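Local atomic coordinates of immunomodulatory active chitinase (Trichuris suis, PDB entry 6G9C), a protein that probably hydrolyses chitin as a secreted family 18 glycosidase and has immunomodulatory properties in inflammatory lung disease. Residues A[43-48]-A[81-86]; A[232-237]-A[249-254]; A[162-167]-A[205-210]. All coordinates share one frame; numbering follows the deposited sequence.

How the interactions relate
Following the chain from its N terminus, the three contacts come in series, none nested in or crossing another. Interaction 1 joins the loop after strand 34-40 to the turn that leads into helix 85-94, and so closes a span built around strand 64-72. Interaction 3 follows: it lays helix 205-211 beside helix 160-181, with strand 187-193 between them in sequence. Interaction 2 comes last, closing a loop of 11 residues at the start of helix 251-261. All belong to the family 18 barrel. Interactions 1 and 2 lie on opposite sides of the chain's centre, their centres about 32 Å apart; interactions 2 and 3 approach to about 9 Å between nearest atoms without touching.

Interaction 1: A[43-48]-A[81-86]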
loop_
_atom_site.group_PDB
_atom_site.type_symbol
_atom_site.label_atom_id
_atom_site.label_comp_id
_atom_site.label_asym_id
_atom_site.label_seq_id
_atom_site.Cartn_x
_atom_site.Cartn_y
_atom_site.Cartn_z
ATOM N N ALA A 43 -6.859 -21.949 1.018
ATOM C CA ALA A 43 -7.832 -21.907 2.114
ATOM C C ALA A 43 -9.134 -21.232 1.701
ATOM O O ALA A 43 -10.166 -21.431 2.367
ATOM C CB ALA A 43 -7.217 -21.203 3.326
ATOM N N GLN A 44 -9.116 -20.469 0.603
ATOM C CA GLN A 44 -10.319 -19.889 0.032
ATOM C C GLN A 44 -11.300 -20.936 -0.453
ATOM O O GLN A 44 -12.444 -20.589 -0.756
ATOM C CB GLN A 44 -9.972 -18.988 -1.154
ATOM C CG GLN A 44 -9.184 -19.735 -2.242
ATOM C CD GLN A 44 -9.067 -18.970 -3.545
ATOM O OE1 GLN A 44 -10.039 -18.395 -4.036
ATOM N NE2 GLN A 44 -7.876 -18.984 -4.130
ATOM N N TYR A 45 -10.883 -22.194 -0.575
ATOM C CA TYR A 45 -11.779 -23.222 -1.082
ATOM C C TYR A 45 -12.460 -24.020 0.021
ATOM O O TYR A 45 -13.318 -24.855 -0.281
ATOM C CB TYR A 45 -11.014 -24.167 -2.023
ATOM C CG TYR A 45 -10.407 -23.441 -3.213
ATOM C CD1 TYR A 45 -11.208 -22.733 -4.099
ATOM C CD2 TYR A 45 -9.032 -23.451 -3.436
ATOM C CE1 TYR A 45 -10.663 -22.054 -5.185
ATOM C CE2 TYR A 45 -8.472 -22.776 -4.529
ATOM C CZ TYR A 45 -9.297 -22.088 -5.394
ATOM O OH TYR A 45 -8.761 -21.426 -6.467
ATOM N N ARG A 46 -12.116 -23.781 1.283
ATOM C CA ARG A 46 -12.785 -24.488 2.365
ATOM C C ARG A 46 -14.220 -23.988 2.529
ATOM O O ARG A 46 -14.509 -22.816 2.276
ATOM C CB ARG A 46 -12.032 -24.303 3.670
ATOM C CG ARG A 46 -10.568 -24.540 3.510
ATOM C CD ARG A 46 -9.993 -25.298 4.665
ATOM N NE ARG A 46 -8.680 -25.796 4.284
ATOM C CZ ARG A 46 -7.529 -25.283 4.699
ATOM N NH1 ARG A 46 -7.509 -24.263 5.542
ATOM N NH2 ARG A 46 -6.392 -25.814 4.277
ATOM N N PRO A 47 -15.131 -24.862 2.948
ATOM C CA PRO A 47 -16.546 -24.483 3.042
ATOM C C PRO A 47 -16.858 -23.705 4.312
ATOM O O PRO A 47 -16.111 -23.736 5.292
ATOM C CB PRO A 47 -17.264 -25.836 3.048
ATOM C CG PRO A 47 -16.278 -26.738 3.742
ATOM C CD PRO A 47 -14.911 -26.274 3.312
ATOM N N GLY A 48 -17.993 -22.999 4.264
ATOM C CA GLY A 48 -18.601 -22.414 5.457
ATOM C C GLY A 48 -17.639 -21.545 6.243
ATOM O O GLY A 48 -16.927 -20.704 5.684
ATOM N N PHE A 81 0.035 -18.981 -8.748
ATOM C CA PHE A 81 -0.429 -20.358 -8.749
ATOM C C PHE A 81 -1.941 -20.435 -8.905
ATOM O O PHE A 81 -2.443 -21.204 -9.731
ATOM C CB PHE A 81 0.015 -21.061 -7.464
ATOM C CG PHE A 81 0.006 -22.553 -7.567
ATOM C CD1 PHE A 81 -1.187 -23.255 -7.529
ATOM C CD2 PHE A 81 1.187 -23.254 -7.716
ATOM C CE1 PHE A 81 -1.199 -24.633 -7.632
ATOM C CE2 PHE A 81 1.182 -24.628 -7.822
ATOM C CZ PHE A 81 -0.011 -25.320 -7.779
ATOM N N GLU A 82 -2.675 -19.643 -8.131
ATOM C CA GLU A 82 -4.128 -19.673 -8.187
ATOM C C GLU A 82 -4.635 -18.600 -9.137
ATOM O O GLU A 82 -4.047 -17.520 -9.261
ATOM C CB GLU A 82 -4.741 -19.473 -6.796
ATOM C CG GLU A 82 -4.576 -20.668 -5.854
ATOM C CD GLU A 82 -5.269 -21.926 -6.366
ATOM O OE1 GLU A 82 -6.231 -21.813 -7.149
ATOM O OE2 GLU A 82 -4.850 -23.033 -5.986
ATOM N N TRP A 83 -5.752 -18.914 -9.798
ATOM C CA TRP A 83 -6.314 -18.067 -10.841
ATOM C C TRP A 83 -6.573 -16.641 -10.377
ATOM O O TRP A 83 -6.659 -15.737 -11.217
ATOM C CB TRP A 83 -7.624 -18.681 -11.337
ATOM C CG TRP A 83 -8.712 -18.596 -10.314
ATOM C CD1 TRP A 83 -8.913 -19.436 -9.249
ATOM C CD2 TRP A 83 -9.743 -17.602 -10.240
ATOM N NE1 TRP A 83 -10.010 -19.028 -8.525
ATOM C CE2 TRP A 83 -10.539 -17.907 -9.113
ATOM C CE3 TRP A 83 -10.073 -16.486 -11.018
ATOM C CZ2 TRP A 83 -11.641 -17.136 -8.747
ATOM C CZ3 TRP A 83 -11.168 -15.723 -10.654
ATOM C CH2 TRP A 83 -11.940 -16.051 -9.531
ATOM N N ASN A 84 -6.718 -16.412 -9.068
ATOM C CA ASN A 84 -7.067 -15.092 -8.555
ATOM C C ASN A 84 -6.007 -14.531 -7.613
ATOM O O ASN A 84 -6.314 -13.644 -6.813
ATOM C CB ASN A 84 -8.440 -15.123 -7.868
ATOM C CG ASN A 84 -8.515 -16.131 -6.724
ATOM O OD1 ASN A 84 -7.676 -17.022 -6.608
ATOM N ND2 ASN A 84 -9.539 -15.999 -5.883
ATOM N N ASP A 85 -4.768 -15.026 -7.685
ATOM C CA ASP A 85 -3.702 -14.492 -6.836
ATOM C C ASP A 85 -3.443 -13.021 -7.151
ATOM O O ASP A 85 -3.632 -12.141 -6.300
ATOM C CB ASP A 85 -2.414 -15.301 -7.021
ATOM C CG ASP A 85 -2.397 -16.601 -6.228
ATOM O OD1 ASP A 85 -2.994 -16.657 -5.131
ATOM O OD2 ASP A 85 -1.772 -17.571 -6.710
ATOM N N ILE A 86 -3.000 -12.742 -8.383
ATOM C CA ILE A 86 -2.601 -11.388 -8.766
ATOM C C ILE A 86 -3.787 -10.441 -8.715
ATOM O O ILE A 86 -3.673 -9.311 -8.224
ATOM C CB ILE A 86 -1.957 -11.400 -10.164
ATOM C CG1 ILE A 86 -0.550 -11.989 -10.098
ATOM C CG2 ILE A 86 -1.926 -9.999 -10.755
ATOM C CD1 ILE A 86 -0.041 -12.476 -11.450
#
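Ala43 opens a short 3-10 turn, its carbonyl O accepting a bond from Arg46 N, and this turn sends the next two side chains across to residues 82-84. Gln44 starts in the crowded position between backbone N and carbonyl carbon (chi1 57°) and then runs out extended, meeting Asn84 tip to tip. The two carboxamides lie nearly coplanar and exchange a pair of hydrogen bonds: Asn84 ND2 gives to Gln44 OE1 at 3.1 Å, and Gln44 NE2 gives to Asn84 OD1 at 3.2 Å. Each donor lies on a lone pair of its acceptor, and both bonds are fairly straight. A primary amide carries a donor and an acceptor side by side, so Gln and Asn can complement each other here; Gln44 NE2 also donates to the backbone O of Asn41, fixing the amide's rotation. Asn84 holds the N-cap position of helix 85-94, yet its side chain makes no capping bond and serves this pair instead.

Tyr45 follows, Gln44 CG lying over the centre of its ring, 3.7 Å above the plane. Its hydroxyl OH donates to Glu82 OE1 at 2.6 Å, from above the carboxylate plane, a short bond to an acceptor that is probably ionised. Trp83 crosses obliquely, Tyr45 OH lying at the edge of its indole. Asp85 OD2 grips Glu82 N at 2.7 Å, bracing the type I turn 82-85. Arg46 turns elsewhere, into a salt bridge with Asp371.

Near the surface of the TIM barrel, the contact thus joins the loop leaving the C-terminal end of barrel strand 34-40 to the turn between strand 78-79 and helix 85-94, whose Leu89 touches both Gln44 and Asn84.

Interaction 2: A[232-237]-A[249-254]; sequences INSPLY and WNVEQS
Asn250 O is the best-held polar atom here, gripped by two donors of one residue: Ser254 N at 3.0 Å and Ser254 OG at 2.8 Å. The setting is the N-terminal end of helix 251-261, which in the TIM barrel of family 18 connects strand 214-218 to strand 268-281.

Asn250 is the N-cap. With CG in the crowded position (chi1 52°), its OD1 turns back over the helix start and accepts from Gln253 N at 2.9 Å, while ND2 donates to the backbone O of Lys247. Asn suits the site because one short amide can accept from the helix and donate to the chain before it. The two N-H groups ahead of Gln253 are met by loop carbonyls: Val251 N donates to Pro235 O at 2.9 Å, nearly along the C=O axis, and Glu252 N to Leu236 O at 3.0 Å. Three successive amides of the first turn are thereby satisfied, two of them by the incoming loop.

Apolar contact backs this up. Leu236 CD1 touches Val251 CG1 at 3.9 Å, and Trp356 of helix 347-360 packs against both residues. Glu252, whose negative charge would be favoured near a helix N terminus, reaches out extended and crosses Tyr237 obliquely. Its OE1 accepts from Gln253 NE2, met from above the carboxylate plane, while OE2 lies at the edge of the Tyr237 ring, 3.5 Å from Tyr237 CD1.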
loop_
_atom_site.group_PDB
_atom_site.type_symbol
_atom_site.label_atom_id
_atom_site.label_comp_id
_atom_site.label_asym_id
_atom_site.label_seq_id
_atom_site.Cartn_x
_atom_site.Cartn_y
_atom_site.Cartn_z
ATOM N N ILE A 232 3.794 -37.817 17.992
ATOM C CA ILE A 232 3.581 -36.392 18.254
ATOM C C ILE A 232 4.028 -35.575 17.051
ATOM O O ILE A 232 5.187 -35.676 16.617
ATOM C CB ILE A 232 4.338 -35.942 19.513
ATOM C CG1 ILE A 232 4.010 -36.854 20.705
ATOM C CG2 ILE A 232 3.981 -34.506 19.840
ATOM C CD1 ILE A 232 2.548 -36.847 21.087
ATOM N N ASN A 233 3.126 -34.740 16.531
ATOM C CA ASN A 233 3.447 -33.918 15.368
ATOM C C ASN A 233 4.634 -32.994 15.646
ATOM O O ASN A 233 5.590 -32.934 14.862
ATOM C CB ASN A 233 2.209 -33.116 14.949
ATOM C CG ASN A 233 2.449 -32.272 13.693
ATOM O OD1 ASN A 233 3.039 -32.743 12.719
ATOM N ND2 ASN A 233 1.993 -31.024 13.718
ATOM N N SER A 234 4.614 -32.288 16.769
ATOM C CA SER A 234 5.631 -31.273 17.060
ATOM C C SER A 234 5.883 -31.239 18.556
ATOM O O SER A 234 5.407 -30.342 19.269
ATOM C CB SER A 234 5.194 -29.903 16.529
ATOM O OG SER A 234 6.204 -28.916 16.685
ATOM N N PRO A 235 6.616 -32.219 19.084
ATOM C CA PRO A 235 6.905 -32.216 20.518
ATOM C C PRO A 235 7.928 -31.148 20.841
ATOM O O PRO A 235 8.892 -30.946 20.097
ATOM C CB PRO A 235 7.464 -33.619 20.777
ATOM C CG PRO A 235 8.078 -34.033 19.465
ATOM C CD PRO A 235 7.277 -33.341 18.375
ATOM N N LEU A 236 7.707 -30.456 21.958
ATOM C CA LEU A 236 8.695 -29.485 22.415
ATOM C C LEU A 236 9.963 -30.184 22.888
ATOM O O LEU A 236 11.073 -29.768 22.535
ATOM C CB LEU A 236 8.115 -28.610 23.532
ATOM C CG LEU A 236 9.087 -27.585 24.132
ATOM C CD1 LEU A 236 9.672 -26.693 23.039
ATOM C CD2 LEU A 236 8.393 -26.746 25.201
ATOM N N TYR A 237 9.819 -31.255 23.676
ATOM C CA TYR A 237 10.950 -32.034 24.153
ATOM C C TYR A 237 10.785 -33.499 23.777
ATOM O O TYR A 237 9.683 -33.970 23.482
ATOM C CB TYR A 237 11.107 -31.968 25.675
ATOM C CG TYR A 237 11.023 -30.596 26.284
ATOM C CD1 TYR A 237 12.096 -29.718 26.211
ATOM C CD2 TYR A 237 9.878 -30.189 26.967
ATOM C CE1 TYR A 237 12.027 -28.467 26.792
ATOM C CE2 TYR A 237 9.801 -28.942 27.551
ATOM C CZ TYR A 237 10.878 -28.086 27.459
ATOM O OH TYR A 237 10.807 -26.843 28.038
ATOM N N TRP A 249 14.234 -35.411 17.267
ATOM C CA TRP A 249 13.050 -35.048 16.491
ATOM C C TRP A 249 12.053 -34.308 17.383
ATOM O O TRP A 249 10.965 -34.788 17.704
ATOM C CB TRP A 249 12.441 -36.292 15.854
ATOM C CG TRP A 249 13.237 -36.803 14.671
ATOM C CD1 TRP A 249 14.595 -36.784 14.525
ATOM C CD2 TRP A 249 12.716 -37.390 13.475
ATOM N NE1 TRP A 249 14.953 -37.326 13.313
ATOM C CE2 TRP A 249 13.817 -37.703 12.647
ATOM C CE3 TRP A 249 11.425 -37.681 13.020
ATOM C CZ2 TRP A 249 13.665 -38.296 11.395
ATOM C CZ3 TRP A 249 11.275 -38.268 11.777
ATOM C CH2 TRP A 249 12.392 -38.571 10.977
ATOM N N ASN A 250 12.444 -33.096 17.763
ATOM C CA ASN A 250 11.610 -32.239 18.595
ATOM C C ASN A 250 12.117 -30.810 18.452
ATOM O O ASN A 250 13.182 -30.564 17.882
ATOM C CB ASN A 250 11.614 -32.707 20.061
ATOM C CG ASN A 250 13.012 -32.877 20.619
ATOM O OD1 ASN A 250 13.684 -31.895 20.951
ATOM N ND2 ASN A 250 13.466 -34.132 20.729
ATOM N N VAL A 251 11.331 -29.869 18.976
ATOM C CA VAL A 251 11.630 -28.449 18.796
ATOM C C VAL A 251 12.953 -28.099 19.461
ATOM O O VAL A 251 13.806 -27.422 18.874
ATOM C CB VAL A 251 10.483 -27.582 19.348
ATOM C CG1 VAL A 251 10.912 -26.120 19.411
ATOM C CG2 VAL A 251 9.223 -27.750 18.503
ATOM N N GLU A 252 13.150 -28.579 20.692
ATOM C CA GLU A 252 14.330 -28.214 21.466
ATOM C C GLU A 252 15.614 -28.629 20.762
ATOM O O GLU A 252 16.552 -27.836 20.650
ATOM C CB GLU A 252 14.264 -28.849 22.856
ATOM C CG GLU A 252 15.447 -28.475 23.743
ATOM C CD GLU A 252 15.552 -29.350 24.980
ATOM O OE1 GLU A 252 15.751 -30.577 24.837
ATOM O OE2 GLU A 252 15.437 -28.805 26.097
ATOM N N GLN A 253 15.675 -29.875 20.283
ATOM C CA GLN A 253 16.925 -30.402 19.746
ATOM C C GLN A 253 17.160 -29.979 18.297
ATOM O O GLN A 253 18.307 -29.706 17.913
ATOM C CB GLN A 253 16.947 -31.927 19.863
ATOM C CG GLN A 253 17.005 -32.423 21.298
ATOM C CD GLN A 253 18.276 -31.994 21.997
ATOM O OE1 GLN A 253 19.362 -32.090 21.434
ATOM N NE2 GLN A 253 18.145 -31.500 23.223
ATOM N N SER A 254 16.103 -29.937 17.482
ATOM C CA SER A 254 16.254 -29.526 16.090
ATOM C C SER A 254 16.712 -28.073 15.986
ATOM O O SER A 254 17.582 -27.745 15.169
ATOM C CB SER A 254 14.947 -29.749 15.327
ATOM O OG SER A 254 13.905 -28.863 15.763
#

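Interaction 3: A[162-167]-A[205-210]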
loop_
_atom_site.group_PDB
_atom_site.type_symbol
_atom_site.label_atom_id
_atom_site.label_comp_id
_atom_site.label_asym_id
_atom_site.label_seq_id
_atom_site.Cartn_x
_atom_site.Cartn_y
_atom_site.Cartn_z
ATOM N N ASN A 162 24.793 -25.945 -4.994
ATOM C CA ASN A 162 23.889 -25.144 -5.821
ATOM C C ASN A 162 22.936 -24.320 -4.969
ATOM O O ASN A 162 22.629 -23.164 -5.296
ATOM C CB ASN A 162 23.119 -26.065 -6.759
ATOM C CG ASN A 162 24.038 -26.803 -7.714
ATOM O OD1 ASN A 162 25.112 -26.305 -8.061
ATOM N ND2 ASN A 162 23.622 -27.986 -8.152
ATOM N N TYR A 163 22.457 -24.901 -3.870
ATOM C CA TYR A 163 21.513 -24.185 -3.012
ATOM C C TYR A 163 22.153 -22.930 -2.425
ATOM O O TYR A 163 21.529 -21.860 -2.377
ATOM C CB TYR A 163 21.027 -25.112 -1.904
ATOM C CG TYR A 163 19.999 -24.486 -0.989
ATOM C CD1 TYR A 163 18.650 -24.509 -1.309
ATOM C CD2 TYR A 163 20.383 -23.882 0.203
ATOM C CE1 TYR A 163 17.697 -23.945 -0.460
ATOM C CE2 TYR A 163 19.441 -23.317 1.053
ATOM C CZ TYR A 163 18.107 -23.347 0.716
ATOM O OH TYR A 163 17.191 -22.778 1.574
ATOM N N LEU A 164 23.405 -23.046 -1.978
ATOM C CA LEU A 164 24.115 -21.895 -1.433
ATOM C C LEU A 164 24.358 -20.840 -2.505
ATOM O O LEU A 164 24.193 -19.639 -2.256
ATOM C CB LEU A 164 25.439 -22.348 -0.818
ATOM C CG LEU A 164 26.373 -21.217 -0.376
ATOM C CD1 LEU A 164 25.708 -20.422 0.734
ATOM C CD2 LEU A 164 27.747 -21.722 0.041
ATOM N N LEU A 165 24.761 -21.272 -3.704
ATOM C CA LEU A 165 24.944 -20.337 -4.811
ATOM C C LEU A 165 23.640 -19.614 -5.132
ATOM O O LEU A 165 23.615 -18.385 -5.283
ATOM C CB LEU A 165 25.463 -21.077 -6.040
ATOM C CG LEU A 165 26.951 -21.443 -6.021
ATOM C CD1 LEU A 165 27.263 -22.506 -7.071
ATOM C CD2 LEU A 165 27.851 -20.213 -6.194
ATOM N N LEU A 166 22.542 -20.365 -5.237
ATOM C CA LEU A 166 21.239 -19.742 -5.452
ATOM C C LEU A 166 20.961 -18.661 -4.404
ATOM O O LEU A 166 20.574 -17.533 -4.744
ATOM C CB LEU A 166 20.146 -20.812 -5.439
ATOM C CG LEU A 166 18.695 -20.325 -5.491
ATOM C CD1 LEU A 166 18.415 -19.611 -6.796
ATOM C CD2 LEU A 166 17.752 -21.497 -5.315
ATOM N N CYS A 167 21.180 -18.974 -3.123
ATOM C CA CYS A 167 20.883 -17.996 -2.075
ATOM C C CYS A 167 21.827 -16.794 -2.130
ATOM O O CYS A 167 21.386 -15.651 -1.960
ATOM C CB CYS A 167 20.933 -18.656 -0.700
ATOM S SG CYS A 167 19.590 -19.820 -0.419
ATOM N N VAL A 205 25.401 -24.355 6.597
ATOM C CA VAL A 205 24.714 -23.518 7.582
ATOM C C VAL A 205 25.466 -22.211 7.844
ATOM O O VAL A 205 24.824 -21.148 7.825
ATOM C CB VAL A 205 24.451 -24.290 8.888
ATOM C CG1 VAL A 205 23.845 -23.368 9.939
ATOM C CG2 VAL A 205 23.507 -25.457 8.621
ATOM N N PRO A 206 26.789 -22.209 8.073
ATOM C CA PRO A 206 27.457 -20.913 8.309
ATOM C C PRO A 206 27.427 -19.986 7.107
ATOM O O PRO A 206 27.312 -18.766 7.276
ATOM C CB PRO A 206 28.890 -21.317 8.684
ATOM C CG PRO A 206 28.780 -22.731 9.135
ATOM C CD PRO A 206 27.735 -23.331 8.266
ATOM N N ALA A 207 27.520 -20.527 5.892
ATOM C CA ALA A 207 27.473 -19.667 4.716
ATOM C C ALA A 207 26.077 -19.095 4.512
ATOM O O ALA A 207 25.924 -17.917 4.160
ATOM C CB ALA A 207 27.928 -20.439 3.482
ATOM N N LEU A 208 25.044 -19.913 4.731
ATOM C CA LEU A 208 23.671 -19.441 4.563
ATOM C C LEU A 208 23.303 -18.373 5.586
ATOM O O LEU A 208 22.510 -17.475 5.278
ATOM C CB LEU A 208 22.696 -20.610 4.664
ATOM C CG LEU A 208 22.714 -21.586 3.494
ATOM C CD1 LEU A 208 21.907 -22.822 3.880
ATOM C CD2 LEU A 208 22.175 -20.931 2.225
ATOM N N ALA A 209 23.862 -18.452 6.799
ATOM C CA ALA A 209 23.578 -17.432 7.808
ATOM C C ALA A 209 23.975 -16.044 7.323
ATOM O O ALA A 209 23.364 -15.045 7.716
ATOM C CB ALA A 209 24.318 -17.752 9.107
ATOM N N LYS A 210 24.991 -15.967 6.470
ATOM C CA LYS A 210 25.478 -14.679 6.004
ATOM C C LYS A 210 24.545 -14.043 4.982
ATOM O O LYS A 210 24.578 -12.820 4.822
ATOM C CB LYS A 210 26.888 -14.843 5.424
ATOM C CG LYS A 210 27.928 -15.327 6.441
ATOM C CD LYS A 210 29.346 -15.306 5.884
ATOM C CE LYS A 210 30.324 -15.949 6.870
ATOM N NZ LYS A 210 31.700 -15.371 6.779
#
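Leu208 is the side chain that knits helix 205-211 to helix 160-181. Its CB starts off across the helix-helix direction, and CG, anti to the carbonyl carbon (chi1 -71°), carries the fork to the other helix, where both methyls find partners. CD1 arrives at the edge of the Tyr163 ring, in its plane, 3.8 Å from Tyr163 CE2. CD2 is the busier branch: it too lies near Tyr163 CE2, and it touches Cys167 SG at 3.9 Å and Leu164 CD1 at the same distance. Leucine suits the place because its forked tip can fit against an aromatic edge, a sulfur and a methyl at once.

Beside it, Leu164 swings out with CG anti to the backbone N (chi1 172°) and sets its own fork against Ala207. Leu164 CD1 comes to 3.5 Å from Ala207 CB, and Leu164 CD2 follows at 3.7 Å. Alanine's single methyl accommodates this close approach of a larger side chain.

On the inner side, Cys167 SG sits 3.8 Å above the Tyr163 ring, offset toward its rim, so sulfur lies over a face while Leu208 takes the edge. Tyr163 also meets Tyr203 edge-to-face and packs on Leu150 and Ala190, and Cys167 packs on Leu150 and Phe188, so both side chains point into the interface between helix 160-181 and strands 147-151 and 187-193.

The two helical segments run only 12° from parallel, with axes 10.0 Å apart, and apolar side chains carry the contact. Helix 160-181 follows strand 147-151, and helix 205-211 comes after strand 187-193 with the short helix 196-202 in between. Neighbouring outer helices lying side by side in the same direction over parallel inner strands are the hallmark of the (beta/alpha)8 TIM barrel of family 18 glycosidases.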